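Local coordinates for transcriptional regulator, MarR family, putative (Bacillus cereus, PDB 3BJA), which probably binds DNA through a winged helix-turn-helix domain and regulates transcription, at residues T66-M71 and V77-N82; F36-V41 and S51-N56. All coordinates share one frame; numbering follows the deposited sequence.

Contact 1 of 2, residues T66-M71 and V77-N82; sequences TMIQRM and VMTEKN
Ile68 and Met71 meet Val77 and Thr79 in a buried, largely apolar helix-to-strand contact, where helix 64-73 turns into strand 77-81, an outer strand, within this chain, of the small antiparallel sheet. Val77 is central. Its CG2 lies 3.8 Å from Met71 CB and equally close to the carbonyl oxygen of Ile68, so one methyl touches both a side chain and a backbone carbonyl of the helix. With CG1 anti to its carbonyl carbon (chi1 -54°), the other branch turns to the end of the Met71 chain, which bends at chi3 and brings its CE methyl to 4.1 Å from CG1. A beta-branched valine suits this place, since it keeps an extended backbone and offers two methyls at once.

One step along the same strand face, Thr79 crosses Ile68 at a slant, methyl against methyl: Thr79 CG2 is 3.7 Å from Ile68 CG2. The threonine thus spends its apolar branch on the helix. Near the turn, Val77 N donates a weak hydrogen bond to Met71 O, long at 3.4 Å but almost straight (173°). Leu42 of helix 33-44 also touches Val77, and Val91 of the neighbouring strand touches Thr79. A helix followed at once by a beta hairpin packed against it is characteristic of the winged helix-turn-helix domain: by family topology helix 64-73 is the probable recognition helix, and strand 77-81 opens the wing.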
# COMPACT_ATOMS: atom_id res chain seq x y z
N THR A 66 7.62 13.78 -8.90
CA THR A 66 8.07 14.65 -7.81
C THR A 66 9.03 13.86 -6.91
O THR A 66 10.11 14.34 -6.54
CB THR A 66 6.89 15.16 -6.94
OG1 THR A 66 5.82 15.61 -7.78
CG2 THR A 66 7.35 16.31 -6.02
N MSE A 67 8.61 12.64 -6.58
CA MSE A 67 9.36 11.72 -5.72
C MSE A 67 10.74 11.32 -6.32
O MSE A 67 11.71 11.18 -5.57
CB MSE A 67 8.44 10.52 -5.38
CG MSE A 67 8.91 9.62 -4.28
SE MSE A 67 10.05 8.27 -4.97
CE MSE A 67 8.73 7.11 -5.79
N ILE A 68 10.82 11.15 -7.64
CA ILE A 68 12.09 10.87 -8.35
C ILE A 68 13.00 12.10 -8.37
O ILE A 68 14.21 11.97 -8.22
CB ILE A 68 11.88 10.26 -9.79
CG1 ILE A 68 11.82 8.72 -9.72
CG2 ILE A 68 13.03 10.58 -10.74
CD1 ILE A 68 10.71 8.19 -8.85
N GLN A 69 12.43 13.28 -8.58
CA GLN A 69 13.19 14.55 -8.51
C GLN A 69 13.87 14.77 -7.16
O GLN A 69 15.00 15.26 -7.11
CB GLN A 69 12.30 15.76 -8.86
CG GLN A 69 12.53 16.27 -10.27
CD GLN A 69 13.87 17.02 -10.42
OE1 GLN A 69 14.20 17.88 -9.60
NE2 GLN A 69 14.61 16.70 -11.47
N ARG A 70 13.18 14.39 -6.09
CA ARG A 70 13.69 14.44 -4.72
C ARG A 70 14.89 13.50 -4.61
O ARG A 70 15.93 13.88 -4.09
CB ARG A 70 12.57 14.03 -3.75
CG ARG A 70 12.84 14.14 -2.25
CD ARG A 70 13.31 15.51 -1.90
NE ARG A 70 13.01 15.91 -0.52
CZ ARG A 70 12.09 16.82 -0.13
NH1 ARG A 70 11.32 17.51 -1.00
NH2 ARG A 70 11.94 17.06 1.18
N MSE A 71 14.75 12.28 -5.14
CA MSE A 71 15.84 11.30 -5.20
C MSE A 71 16.98 11.77 -6.12
O MSE A 71 18.13 11.38 -5.92
CB MSE A 71 15.34 9.91 -5.64
CG MSE A 71 14.38 9.25 -4.67
SE MSE A 71 13.81 7.43 -5.21
CE MSE A 71 15.39 6.38 -4.68
N VAL A 77 19.49 8.75 -7.60
CA VAL A 77 19.18 8.44 -9.02
C VAL A 77 19.55 9.60 -9.95
O VAL A 77 19.67 10.74 -9.51
CB VAL A 77 17.68 8.12 -9.23
CG1 VAL A 77 17.22 6.99 -8.30
CG2 VAL A 77 16.79 9.36 -9.06
N MSE A 78 19.70 9.26 -11.23
CA MSE A 78 20.01 10.21 -12.31
C MSE A 78 19.03 9.98 -13.47
O MSE A 78 18.79 8.84 -13.87
CB MSE A 78 21.44 10.00 -12.80
CG MSE A 78 21.90 10.93 -13.92
SE MSE A 78 21.62 12.82 -13.52
CE MSE A 78 22.87 13.02 -12.01
N THR A 79 18.46 11.07 -13.99
CA THR A 79 17.50 11.04 -15.10
C THR A 79 18.05 11.78 -16.33
O THR A 79 18.78 12.78 -16.20
CB THR A 79 16.10 11.59 -14.70
OG1 THR A 79 16.17 13.00 -14.45
CG2 THR A 79 15.57 10.87 -13.44
N GLU A 80 17.68 11.28 -17.51
CA GLU A 80 18.11 11.84 -18.79
C GLU A 80 17.10 11.52 -19.90
O GLU A 80 16.46 10.47 -19.87
CB GLU A 80 19.50 11.31 -19.16
CG GLU A 80 19.57 9.79 -19.42
CD GLU A 80 20.99 9.24 -19.63
OE1 GLU A 80 22.00 9.95 -19.38
OE2 GLU A 80 21.08 8.06 -20.05
N LYS A 81 16.97 12.43 -20.87
CA LYS A 81 16.09 12.23 -22.02
C LYS A 81 16.71 11.20 -22.96
O LYS A 81 17.92 11.25 -23.21
CB LYS A 81 15.85 13.55 -22.77
N ASN A 82 15.89 10.25 -23.43
CA ASN A 82 16.34 9.22 -24.38
C ASN A 82 16.65 9.90 -25.73
O ASN A 82 15.74 10.53 -26.30
CB ASN A 82 15.24 8.15 -24.58
CG ASN A 82 15.63 7.04 -25.56
OD1 ASN A 82 16.81 6.81 -25.86
ND2 ASN A 82 14.62 6.33 -26.05

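Contact 2 of 2, residues F36-V41 and S51-N56; sequences FGVIQV and SKLIEN
Val41, Leu53 and Asn56 carry this contact between helices 33-44 and 50-56, two of the helices of the winged helix-turn-helix domain; by family topology, helix 50-56 is probably the first helix of the helix-turn-helix itself. The short segments run at 113° to each other with their axes 10.5 Å apart, a separation that side chains must bridge, and no hydrogen bond crosses it.

Val41 has the largest share of the buried surface, and its CB is directed toward the other helix. Its CG1 stands anti to the backbone N (chi1 166°) and reaches between Leu53 and Asn56, which are three residues apart and therefore adjacent on one helical face. CG1 touches Leu53 CD1 at 3.5 Å and the CB of Asn56 at 3.8 Å. Leucine suits position 53 because its branch point sits one carbon further out than that of valine: with CG anti to the backbone N (chi1 178°), both methyls are carried toward helix 33-44. CD1 takes Val41, while CD2 makes a looser approach to Val38 CG1, one turn earlier on that helix. Behind this layer lies helix 64-73, whose Met64 touches Leu53.

Asn56, at the last turn of helix 50-56, offers valine its aliphatic CB, so the side-chain contact is made through carbon. Its backbone also takes part: the second methyl of Val41, CG2, rests 3.7 Å from Asn56 O.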
# COMPACT_ATOMS: atom_id res chain seq x y z
N PHE A 36 13.21 3.04 -1.08
CA PHE A 36 13.84 1.72 -1.02
C PHE A 36 13.39 0.86 -2.20
O PHE A 36 14.23 0.32 -2.91
CB PHE A 36 13.52 1.06 0.33
CG PHE A 36 14.06 -0.33 0.48
CD1 PHE A 36 15.41 -0.53 0.73
CD2 PHE A 36 13.20 -1.43 0.41
CE1 PHE A 36 15.93 -1.82 0.88
CE2 PHE A 36 13.71 -2.75 0.57
CZ PHE A 36 15.07 -2.93 0.81
N GLY A 37 12.07 0.80 -2.44
CA GLY A 37 11.49 0.07 -3.57
C GLY A 37 12.10 0.43 -4.92
O GLY A 37 12.51 -0.47 -5.67
N VAL A 38 12.19 1.74 -5.19
CA VAL A 38 12.81 2.29 -6.42
C VAL A 38 14.24 1.84 -6.57
O VAL A 38 14.65 1.45 -7.66
CB VAL A 38 12.77 3.86 -6.46
CG1 VAL A 38 13.67 4.44 -7.59
CG2 VAL A 38 11.36 4.36 -6.57
N ILE A 39 15.00 1.92 -5.48
CA ILE A 39 16.42 1.48 -5.46
C ILE A 39 16.55 -0.03 -5.80
O ILE A 39 17.40 -0.41 -6.59
CB ILE A 39 17.12 1.85 -4.10
CG1 ILE A 39 17.33 3.37 -4.04
CG2 ILE A 39 18.44 1.11 -3.92
CD1 ILE A 39 17.78 3.87 -2.68
N GLN A 40 15.68 -0.85 -5.21
CA GLN A 40 15.63 -2.30 -5.49
C GLN A 40 15.29 -2.52 -6.97
O GLN A 40 16.03 -3.22 -7.67
CB GLN A 40 14.64 -3.04 -4.56
CG GLN A 40 15.00 -3.01 -3.06
CD GLN A 40 16.37 -3.64 -2.74
OE1 GLN A 40 16.83 -4.55 -3.43
NE2 GLN A 40 17.02 -3.15 -1.68
N VAL A 41 14.21 -1.89 -7.45
CA VAL A 41 13.81 -2.00 -8.87
C VAL A 41 14.95 -1.58 -9.81
O VAL A 41 15.30 -2.34 -10.72
CB VAL A 41 12.54 -1.18 -9.19
CG1 VAL A 41 12.35 -1.03 -10.73
CG2 VAL A 41 11.32 -1.80 -8.51
N SER A 51 8.25 5.07 -17.46
CA SER A 51 7.08 4.21 -17.59
C SER A 51 7.42 2.81 -17.09
O SER A 51 6.70 2.30 -16.23
CB SER A 51 6.57 4.17 -19.04
OG SER A 51 6.16 5.46 -19.47
N LYS A 52 8.52 2.22 -17.57
CA LYS A 52 8.99 0.89 -17.07
C LYS A 52 9.13 0.83 -15.55
O LYS A 52 8.79 -0.18 -14.95
CB LYS A 52 10.31 0.40 -17.72
CG LYS A 52 10.14 -0.75 -18.72
CD LYS A 52 9.81 -2.06 -17.97
CE LYS A 52 9.52 -3.20 -18.93
NZ LYS A 52 9.07 -4.42 -18.20
N LEU A 53 9.65 1.91 -14.96
CA LEU A 53 9.79 2.03 -13.51
C LEU A 53 8.42 2.05 -12.86
O LEU A 53 8.19 1.31 -11.91
CB LEU A 53 10.62 3.26 -13.11
CG LEU A 53 10.83 3.56 -11.62
CD1 LEU A 53 11.50 2.38 -10.92
CD2 LEU A 53 11.62 4.84 -11.45
N ILE A 54 7.49 2.85 -13.38
CA ILE A 54 6.10 2.92 -12.85
C ILE A 54 5.42 1.52 -12.91
O ILE A 54 4.78 1.10 -11.95
CB ILE A 54 5.25 3.99 -13.58
CG1 ILE A 54 5.76 5.40 -13.25
CG2 ILE A 54 3.79 3.91 -13.15
CD1 ILE A 54 5.38 6.47 -14.28
N GLU A 55 5.62 0.82 -14.02
CA GLU A 55 5.08 -0.55 -14.23
C GLU A 55 5.72 -1.55 -13.24
O GLU A 55 4.99 -2.29 -12.54
CB GLU A 55 5.26 -0.98 -15.70
CG GLU A 55 4.39 -0.14 -16.67
CD GLU A 55 4.75 -0.24 -18.16
OE1 GLU A 55 5.82 -0.80 -18.53
OE2 GLU A 55 3.95 0.29 -18.96
N ASN A 56 7.06 -1.53 -13.16
CA ASN A 56 7.82 -2.38 -12.24
C ASN A 56 7.63 -2.06 -10.75
O ASN A 56 8.04 -2.86 -9.91
CB ASN A 56 9.33 -2.38 -12.56
CG ASN A 56 9.65 -3.00 -13.92
OD1 ASN A 56 8.76 -3.20 -14.75
ND2 ASN A 56 10.93 -3.27 -14.15

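In the fold
Contact 2 precedes contact 1 along the chain; their centres lie about 12 Å apart, and side chains of the two contacts touch. Helix 64-73, part of contact 1, packs against both helices of contact 2: two of its selenomethionines, Met67 and Met71, touch helix 33-44, with Met71 CE 3.6 Å from Ile39 CG1 and Met67 CE 3.9 Å from Val38 CG2, while Ile68 CG1 approaches Leu53 CD2 at 4.2 Å. Met71 and Ile68 therefore serve both the wing strand and the helical bundle. Helices 50-56 and 64-73 follow each other as the probable helix-turn-helix, so contact 2 sets its first helix against helix 33-44 and contact 1 sets its second against the wing, consistent with a DNA-reading unit.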